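Local coordinates for DNA/RNA-binding protein Alba (PDB 4Z9E) that probably binds double-stranded DNA tightly without sequence specificity and takes part in compacting the archaeal chromosome, at residues A[66-70]-A[79-83]; A[44-48]-A[83-87]. One frame throughout, in Å; residues are numbered along the deposited sequence.

Interaction 1. Residues A[66-70]-A[79-83]; sequences LDTET and NVSSI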
loop_
_atom_site.group_PDB
_atom_site.type_symbol
_atom_site.label_atom_id
_atom_site.label_comp_id
_atom_site.label_asym_id
_atom_site.label_seq_id
_atom_site.Cartn_x
_atom_site.Cartn_y
_atom_site.Cartn_z
ATOM N N LEU A 66 -0.664 -1.906 7.427
ATOM C CA LEU A 66 -0.086 -0.594 7.235
ATOM C C LEU A 66 0.303 0.002 8.582
ATOM O O LEU A 66 -0.482 -0.070 9.517
ATOM C CB LEU A 66 -1.061 0.319 6.515
ATOM C CG LEU A 66 -1.524 -0.165 5.139
ATOM C CD1 LEU A 66 -2.519 0.788 4.484
ATOM C CD2 LEU A 66 -0.337 -0.324 4.220
ATOM N N ASP A 67 1.507 0.575 8.674
ATOM C CA ASP A 67 1.988 1.231 9.904
ATOM C C ASP A 67 2.765 2.500 9.595
ATOM O O ASP A 67 2.986 2.861 8.436
ATOM C CB ASP A 67 2.935 0.326 10.708
ATOM C CG ASP A 67 2.290 -0.962 11.157
ATOM O OD1 ASP A 67 1.137 -0.904 11.635
ATOM O OD2 ASP A 67 2.950 -2.034 11.060
ATOM N N THR A 68 3.182 3.162 10.664
ATOM C CA THR A 68 4.132 4.264 10.600
ATOM C C THR A 68 5.339 3.898 11.464
ATOM O O THR A 68 5.200 3.325 12.536
ATOM C CB THR A 68 3.471 5.562 11.089
ATOM O OG1 THR A 68 2.259 5.743 10.374
ATOM C CG2 THR A 68 4.323 6.770 10.820
ATOM N N GLU A 69 6.525 4.207 10.974
ATOM C CA GLU A 69 7.748 3.924 11.708
ATOM C C GLU A 69 8.463 5.228 12.017
ATOM O O GLU A 69 8.497 6.132 11.185
ATOM C CB GLU A 69 8.635 2.957 10.922
ATOM C CG GLU A 69 8.033 1.555 10.812
ATOM C CD GLU A 69 8.909 0.554 10.048
ATOM O OE1 GLU A 69 10.152 0.763 9.924
ATOM O OE2 GLU A 69 8.344 -0.465 9.575
ATOM N N THR A 70 8.998 5.328 13.230
ATOM C CA THR A 70 9.606 6.582 13.717
ATOM C C THR A 70 11.037 6.706 13.227
ATOM O O THR A 70 11.763 5.709 13.173
ATOM C CB THR A 70 9.574 6.700 15.266
ATOM O OG1 THR A 70 8.340 6.169 15.777
ATOM C CG2 THR A 70 9.721 8.169 15.723
ATOM N N ASN A 79 8.511 11.017 9.855
ATOM C CA ASN A 79 8.474 9.588 10.033
ATOM C C ASN A 79 8.081 8.950 8.693
ATOM O O ASN A 79 7.985 9.638 7.670
ATOM C CB ASN A 79 7.417 9.282 11.080
ATOM C CG ASN A 79 7.806 9.788 12.449
ATOM O OD1 ASN A 79 8.964 9.662 12.873
ATOM N ND2 ASN A 79 6.838 10.341 13.161
ATOM N N VAL A 80 7.796 7.655 8.680
ATOM C CA VAL A 80 7.631 7.006 7.400
ATOM C C VAL A 80 6.590 5.922 7.459
ATOM O O VAL A 80 6.510 5.204 8.463
ATOM C CB VAL A 80 9.012 6.495 6.900
ATOM C CG1 VAL A 80 9.569 5.346 7.761
ATOM C CG2 VAL A 80 8.999 6.220 5.416
ATOM N N SER A 81 5.772 5.840 6.399
ATOM C CA SER A 81 4.775 4.774 6.229
ATOM C C SER A 81 5.442 3.428 5.871
ATOM O O SER A 81 6.494 3.370 5.223
ATOM C CB SER A 81 3.792 5.147 5.122
ATOM O OG SER A 81 2.854 6.136 5.526
ATOM N N SER A 82 4.816 2.338 6.284
ATOM C CA SER A 82 5.341 1.031 5.982
ATOM C C SER A 82 4.214 0.042 5.648
ATOM O O SER A 82 3.066 0.197 6.108
ATOM C CB SER A 82 6.208 0.528 7.141
ATOM O OG SER A 82 5.466 -0.328 7.974
ATOM N N ILE A 83 4.541 -0.962 4.841
ATOM C CA ILE A 83 3.581 -2.004 4.498
ATOM C C ILE A 83 4.257 -3.339 4.722
ATOM O O ILE A 83 5.465 -3.475 4.539
ATOM C CB ILE A 83 3.018 -1.867 3.066
ATOM C CG1 ILE A 83 1.879 -2.857 2.824
ATOM C CG2 ILE A 83 4.102 -2.104 2.044
ATOM C CD1 ILE A 83 1.118 -2.640 1.525
HETATM O O HOH W 1 3.638 -2.225 8.226
#
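Residues L66-E69 and V80-I83 run antiparallel, their short axes 4.5 Å apart at closest and their directions 143° apart, and pair by two rings of backbone hydrogen bonds. They form the outer part of the β-hairpin of strands 60-69 and 80-88, the arm that Alba proteins typically extend toward the DNA minor groove. The two rings differ in geometry. E69 N gives a nearly straight bond to V80 O (2.7 Å, 171° at the hydrogen), arriving close to the line of the carbonyl, whereas S82 N reaches D67 O (2.9 Å) from above the carbonyl plane. L66/I83 and T68/S81 are the non-hydrogen-bonded pairs.

Side chains alternate between the faces. On one, L66 and I83 run alongside each other in the same direction, with L66 CD2 packed on I83 CG1 at 3.6 Å. Farther out, the side chains of T68 and N79 cross nearly at right angles, with T68 CG2 near N79 CB, while T68 OG1 is hydrogen-bonded to E49 OE1 of the second subunit and L66 packs on I64 of that subunit.

The other face is mostly polar (D67, E69, S82), with V80 among them. E69 has CG beside its backbone N (chi1 -68°) and an extended chain that brings its carboxylate over S82, with OE2 3.4 Å from S82 CB; K35 holds this carboxylate by a salt bridge. The CG1 methyl of V80 lies against E69 CB. Next to the connecting loop, N79 OD1 accepts a bond from L71 N and also rests 3.3 Å from T70 CG2. D67, salt-bridged to R65, is joined to S82 through water 1: the water donates to D67 OD2 at 2.9 Å and accepts from S82 OG at 2.6 Å.

Interaction 2. Residues A[44-48]-A[83-87]; sequences AVDVA and IEITL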
loop_
_atom_site.group_PDB
_atom_site.type_symbol
_atom_site.label_atom_id
_atom_site.label_comp_id
_atom_site.label_asym_id
_atom_site.label_seq_id
_atom_site.Cartn_x
_atom_site.Cartn_y
_atom_site.Cartn_z
ATOM N N ALA A 44 6.610 -2.569 -3.563
ATOM C CA ALA A 44 6.220 -3.783 -2.854
ATOM C C ALA A 44 4.889 -4.321 -3.380
ATOM O O ALA A 44 4.722 -5.526 -3.528
ATOM C CB ALA A 44 6.151 -3.551 -1.348
ATOM N N VAL A 45 3.932 -3.434 -3.618
ATOM C CA VAL A 45 2.637 -3.826 -4.198
ATOM C C VAL A 45 2.828 -4.441 -5.579
ATOM O O VAL A 45 2.305 -5.522 -5.834
ATOM C CB VAL A 45 1.621 -2.657 -4.259
ATOM C CG1 VAL A 45 0.316 -3.111 -4.911
ATOM C CG2 VAL A 45 1.307 -2.153 -2.851
ATOM N N ASP A 46 3.594 -3.779 -6.447
ATOM C CA ASP A 46 4.020 -4.374 -7.726
ATOM C C ASP A 46 4.590 -5.797 -7.590
ATOM O O ASP A 46 4.167 -6.713 -8.328
ATOM C CB ASP A 46 5.063 -3.501 -8.457
ATOM C CG ASP A 46 4.530 -2.126 -8.887
ATOM O OD1 ASP A 46 3.289 -1.875 -8.923
ATOM O OD2 ASP A 46 5.393 -1.270 -9.209
ATOM N N VAL A 47 5.557 -5.980 -6.678
ATOM C CA VAL A 47 6.193 -7.277 -6.489
ATOM C C VAL A 47 5.147 -8.331 -6.231
ATOM O O VAL A 47 5.152 -9.369 -6.871
ATOM C CB VAL A 47 7.228 -7.278 -5.344
ATOM C CG1 VAL A 47 7.567 -8.695 -4.904
ATOM C CG2 VAL A 47 8.476 -6.527 -5.770
ATOM N N ALA A 48 4.236 -8.054 -5.312
ATOM C CA ALA A 48 3.185 -9.019 -4.980
ATOM C C ALA A 48 2.192 -9.219 -6.102
ATOM O O ALA A 48 1.630 -10.295 -6.234
ATOM C CB ALA A 48 2.437 -8.619 -3.706
ATOM N N ILE A 83 4.541 -0.962 4.841
ATOM C CA ILE A 83 3.581 -2.004 4.498
ATOM C C ILE A 83 4.257 -3.339 4.722
ATOM O O ILE A 83 5.465 -3.475 4.539
ATOM C CB ILE A 83 3.018 -1.867 3.066
ATOM C CG1 ILE A 83 1.879 -2.857 2.824
ATOM C CG2 ILE A 83 4.102 -2.104 2.044
ATOM C CD1 ILE A 83 1.118 -2.640 1.525
ATOM N N GLU A 84 3.456 -4.297 5.168
ATOM C CA GLU A 84 3.864 -5.669 5.314
ATOM C C GLU A 84 2.767 -6.458 4.622
ATOM O O GLU A 84 1.592 -6.351 5.003
ATOM C CB GLU A 84 3.960 -6.016 6.796
ATOM C CG GLU A 84 4.258 -7.463 7.133
ATOM C CD GLU A 84 4.163 -7.747 8.637
ATOM O OE1 GLU A 84 4.686 -6.934 9.448
ATOM O OE2 GLU A 84 3.563 -8.783 9.019
ATOM N N ILE A 85 3.148 -7.196 3.573
ATOM C CA ILE A 85 2.227 -8.055 2.799
ATOM C C ILE A 85 2.593 -9.532 2.987
ATOM O O ILE A 85 3.725 -9.954 2.688
ATOM C CB ILE A 85 2.244 -7.727 1.283
ATOM C CG1 ILE A 85 2.024 -6.242 1.026
ATOM C CG2 ILE A 85 1.182 -8.512 0.534
ATOM C CD1 ILE A 85 2.488 -5.795 -0.348
ATOM N N THR A 86 1.631 -10.308 3.480
ATOM C CA THR A 86 1.807 -11.742 3.690
ATOM C C THR A 86 1.152 -12.536 2.569
ATOM O O THR A 86 -0.043 -12.416 2.360
ATOM C CB THR A 86 1.184 -12.198 5.036
ATOM O OG1 THR A 86 1.768 -11.442 6.089
ATOM C CG2 THR A 86 1.431 -13.677 5.302
ATOM N N LEU A 87 1.930 -13.373 1.891
ATOM C CA LEU A 87 1.382 -14.280 0.890
ATOM C C LEU A 87 1.419 -15.744 1.325
ATOM O O LEU A 87 2.307 -16.157 2.103
ATOM C CB LEU A 87 2.170 -14.125 -0.405
ATOM C CG LEU A 87 2.236 -12.737 -1.051
ATOM C CD1 LEU A 87 3.131 -12.767 -2.288
ATOM C CD2 LEU A 87 0.836 -12.265 -1.424
#
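The flat group here is the peptide joining A44 to V45, and the CD1 methyl of I85 sits over one face of it, 3.9 Å from A44 O and 4.1 Å from A44 C. The methyl stands about 3.7 Å out of the peptide plane; the same A44 O accepts the helical bond from A48 N at 3.1 Å. With CG1 beside its own backbone N (chi1 -52°) and the chain extended beyond it (chi2 160°), I85 projects CD1 over the gap between A44 CB and A48 CB, 4.4 Å from each.

I83 and L87 flank this central side chain. I83 reaches A44 CB with its CG2 branch (4.2 Å) and V45 CG2 with CD1, while L87 meets A48 CB through CD1. The alanines, one helical turn apart, present single methyls to the strand, and the closest distances are loose van der Waals contacts with the axes 9.8 Å apart. Beyond them, V45 packs on S81 and I85 on L66, both of the second subunit. A helix running almost parallel to a strand (8°) and laid by its apolar side on the sheet is the α/β layer packing of the Alba fold.

Both interactions use strand 80-88, whose successive segments serve different ends; their centres are about 14 Å apart. Interaction 2 lies about 4 Å from the centre of the chain, in the buried layer between helix and sheet, whereas interaction 1 lies about 13 Å out, where the hairpin leaves the body. I83 is the shared residue: CG1 and CD1 touch L66 CD2, CD1 also approaches V45, and CG2 meets A44. The dimer connects the two regions again, since L66 and S81 of interaction 1 contact I85 and V45 of the other copy. Such interlocking is consistent with paired hairpin arms carried on one dimeric body, as in Alba relatives.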